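Jasmonate-induced oxygenase 2 (Arabidopsis thaliana, PDB 6LSV) hydroxylates the plant hormone jasmonate to 12-hydroxyjasmonate, using iron, molecular oxygen and 2-oxoglutarate, and so takes part in controlling jasmonate defence signalling. Local coordinates at residues P325-D330 with E348-P353. Residues are numbered along the deposited sequence; the frame is centred on the assembly and turned at random.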
ATOM      1  N   PRO A 325     -20.169   2.369  11.066  1.00 31.97           N
ATOM      2  CA  PRO A 325     -21.316   1.745  10.402  1.00 26.10           C
ATOM      3  C   PRO A 325     -20.857   0.808   9.301  1.00 31.54           C
ATOM      4  O   PRO A 325     -19.691   0.855   8.880  1.00 31.73           O
ATOM      5  CB  PRO A 325     -22.081   2.946   9.827  1.00 29.71           C
ATOM      6  CG  PRO A 325     -21.035   3.990   9.641  1.00 27.48           C
ATOM      7  CD  PRO A 325     -20.096   3.814  10.795  1.00 34.27           C
ATOM      8  N   PRO A 326     -21.739  -0.063   8.806  1.00 33.22           N
ATOM      9  CA  PRO A 326     -21.337  -0.979   7.731  1.00 30.56           C
ATOM     10  C   PRO A 326     -21.155  -0.253   6.406  1.00 29.14           C
ATOM     11  O   PRO A 326     -21.904   0.667   6.070  1.00 25.34           O
ATOM     12  CB  PRO A 326     -22.500  -1.976   7.664  1.00 37.35           C
ATOM     13  CG  PRO A 326     -23.666  -1.229   8.244  1.00 25.17           C
ATOM     14  CD  PRO A 326     -23.081  -0.376   9.325  1.00 23.57           C
ATOM     15  N   MET A 327     -20.145  -0.685   5.651  1.00 28.15           N
ATOM     16  CA  MET A 327     -19.877  -0.133   4.327  1.00 25.82           C
ATOM     17  C   MET A 327     -19.023  -1.123   3.555  1.00 27.32           C
ATOM     18  O   MET A 327     -18.013  -1.609   4.074  1.00 27.40           O
ATOM     19  CB  MET A 327     -19.171   1.228   4.422  1.00 26.70           C
ATOM     20  CG  MET A 327     -18.866   1.869   3.072  1.00 25.56           C
ATOM     21  SD  MET A 327     -17.964   3.433   3.198  0.81 24.73           S
ATOM     22  CE  MET A 327     -19.307   4.614   3.255  1.00 17.31           C
ATOM     23  N   THR A 328     -19.427  -1.428   2.326  1.00 29.26           N
ATOM     24  CA  THR A 328     -18.633  -2.320   1.499  1.00 32.91           C
ATOM     25  C   THR A 328     -17.302  -1.665   1.143  1.00 31.41           C
ATOM     26  O   THR A 328     -17.144  -0.442   1.200  1.00 31.11           O
ATOM     27  CB  THR A 328     -19.381  -2.692   0.217  1.00 30.42           C
ATOM     28  OG1 THR A 328     -19.447  -1.550  -0.646  1.00 30.22           O
ATOM     29  CG2 THR A 328     -20.789  -3.165   0.537  1.00 22.66           C
ATOM     30  N   PHE A 329     -16.329  -2.502   0.778  1.00 25.61           N
ATOM     31  CA  PHE A 329     -15.057  -1.973   0.304  1.00 26.23           C
ATOM     32  C   PHE A 329     -15.190  -1.330  -1.070  1.00 26.19           C
ATOM     33  O   PHE A 329     -14.383  -0.461  -1.419  1.00 23.53           O
ATOM     34  CB  PHE A 329     -13.998  -3.075   0.275  1.00 27.68           C
ATOM     35  CG  PHE A 329     -12.628  -2.582  -0.079  1.00 23.56           C
ATOM     36  CD1 PHE A 329     -12.059  -1.526   0.616  1.00 23.44           C
ATOM     37  CD2 PHE A 329     -11.912  -3.164  -1.111  1.00 19.42           C
ATOM     38  CE1 PHE A 329     -10.798  -1.062   0.290  1.00 22.71           C
ATOM     39  CE2 PHE A 329     -10.652  -2.708  -1.443  1.00 22.76           C
ATOM     40  CZ  PHE A 329     -10.091  -1.653  -0.741  1.00 22.52           C
ATOM     41  N   ASP A 330     -16.195  -1.735  -1.851  1.00 27.61           N
ATOM     42  CA  ASP A 330     -16.472  -1.054  -3.110  1.00 29.10           C
ATOM     43  C   ASP A 330     -16.855   0.400  -2.875  1.00 29.27           C
ATOM     44  O   ASP A 330     -16.416   1.293  -3.610  1.00 28.04           O
ATOM     45  CB  ASP A 330     -17.584  -1.781  -3.860  1.00 33.84           C
ATOM     46  CG  ASP A 330     -17.053  -2.838  -4.794  1.00 37.53           C
ATOM     47  OD1 ASP A 330     -15.876  -2.725  -5.201  1.00 33.31           O
ATOM     48  OD2 ASP A 330     -17.811  -3.775  -5.126  1.00 35.26           O
ATOM     49  N   GLU A 348     -11.343   8.086   9.755  1.00 21.67           N
ATOM     50  CA  GLU A 348     -11.816   8.794  10.938  1.00 24.29           C
ATOM     51  C   GLU A 348     -13.121   9.538  10.679  1.00 23.97           C
ATOM     52  O   GLU A 348     -13.921   9.708  11.605  1.00 32.87           O
ATOM     53  CB  GLU A 348     -10.733   9.742  11.451  1.00 28.63           C
ATOM     54  CG  GLU A 348      -9.946   9.150  12.621  1.00 39.50           C
ATOM     55  CD  GLU A 348      -8.473   9.504  12.580  1.00 41.04           C
ATOM     56  OE1 GLU A 348      -8.147  10.591  12.059  1.00 56.26           O
ATOM     57  OE2 GLU A 348      -7.643   8.700  13.063  1.00 53.73           O
ATOM     58  N   SER A 349     -13.368   9.975   9.444  1.00 24.07           N
ATOM     59  CA  SER A 349     -14.696  10.472   9.106  1.00 23.04           C
ATOM     60  C   SER A 349     -15.718   9.351   8.970  1.00 27.84           C
ATOM     61  O   SER A 349     -16.904   9.631   8.756  1.00 34.98           O
ATOM     62  CB  SER A 349     -14.647  11.281   7.810  1.00 20.50           C
ATOM     63  OG  SER A 349     -14.596  10.422   6.688  1.00 25.93           O
ATOM     64  N   HIS A 350     -15.280   8.098   9.077  1.00 28.13           N
ATOM     65  CA  HIS A 350     -16.164   6.943   9.036  1.00 26.21           C
ATOM     66  C   HIS A 350     -16.642   6.525  10.423  1.00 30.61           C
ATOM     67  O   HIS A 350     -17.598   5.749  10.521  1.00 33.77           O
ATOM     68  CB  HIS A 350     -15.442   5.774   8.346  1.00 24.58           C
ATOM     69  CG  HIS A 350     -16.343   4.657   7.914  1.00 24.40           C
ATOM     70  ND1 HIS A 350     -17.479   4.859   7.159  1.00 27.72           N
ATOM     71  CD2 HIS A 350     -16.259   3.320   8.113  1.00 24.83           C
ATOM     72  CE1 HIS A 350     -18.063   3.697   6.925  1.00 26.19           C
ATOM     73  NE2 HIS A 350     -17.342   2.746   7.491  1.00 29.52           N
ATOM     74  N   ILE A 351     -16.003   7.018  11.488  1.00 24.21           N
ATOM     75  CA  ILE A 351     -16.466   6.739  12.845  1.00 30.27           C
ATOM     76  C   ILE A 351     -17.886   7.266  12.995  1.00 32.99           C
ATOM     77  O   ILE A 351     -18.146   8.456  12.778  1.00 39.63           O
ATOM     78  CB  ILE A 351     -15.524   7.364  13.883  1.00 34.62           C
ATOM     79  CG1 ILE A 351     -14.279   6.499  14.087  1.00 32.84           C
ATOM     80  CG2 ILE A 351     -16.238   7.547  15.213  1.00 38.78           C
ATOM     81  CD1 ILE A 351     -13.127   7.222  14.758  1.00 34.48           C
ATOM     82  N   SER A 352     -18.814   6.380  13.354  1.00 39.07           N
ATOM     83  CA  SER A 352     -20.212   6.770  13.460  1.00 39.25           C
ATOM     84  C   SER A 352     -20.385   7.843  14.537  1.00 37.23           C
ATOM     85  O   SER A 352     -19.647   7.865  15.527  1.00 43.05           O
ATOM     86  CB  SER A 352     -21.086   5.551  13.765  1.00 34.93           C
ATOM     87  OG  SER A 352     -20.413   4.619  14.592  1.00 41.15           O
ATOM     88  N   PRO A 353     -21.348   8.764  14.359  1.00 41.62           N
ATOM     89  CA  PRO A 353     -21.518   9.935  15.234  1.00 40.61           C
ATOM     90  C   PRO A 353     -21.786   9.578  16.696  1.00 46.27           C
ATOM     91  O   PRO A 353     -22.293   8.488  16.967  1.00 44.39           O
ATOM     92  CB  PRO A 353     -22.728  10.660  14.625  1.00 40.69           C
ATOM     93  CG  PRO A 353     -23.427   9.635  13.790  1.00 36.98           C
ATOM     94  CD  PRO A 353     -22.352   8.733  13.279  1.00 35.67           C
TER
HETATM   95  O   HOH W   1     -17.179  -0.217   7.250  1.00 27.26           O
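His350, just beyond helix 345-348, lies against Pro325 and Met327, the residues on either side of Pro326, and makes the larger share of its own segment's contact. With CG anti to the backbone N (chi1 -165°), the imidazole comes nearer to the other segment than the direction of its CB suggests. CD of Pro325 lies over one face of the His350 ring, and CG of Pro325 is 4.0 Å from CE1 of His350. Met327 meets the same ring obliquely: its CB is 3.7 Å from CE1 of His350, and its SD lies 4.4 Å from the ring centroid, 44° off the normal, as a slanted sulfur-aromatic contact. Met327 is extended through its first two torsions, and the bend at chi3 (-91°) brings its CE to 4.0 Å from CE1 of His350. At the ring edge, in plane, a water is hydrogen-bonded to NE2 of His350 at 3.0 Å and is also placed to donate to the carbonyl O of Pro325, linking the segments, though other acceptors compete for its protons. The carbonyl O of His350 packs 3.2 Å from CD of Pro325. Ser352 then closes the contact, its CB packing 3.6 Å from CD of Pro325, while its backbone bonds to Leu323, just upstream of the proline. Ile273 of helix 269-274 also touches His350. The arrangement is peripheral packing of the C-terminal tail in an iron/ascorbate-dependent oxygenase: the tail folds back against the loop leading into strand 327-328, closing a largely helical excursion that carries the jasmonate-binding Arg333 and Arg337.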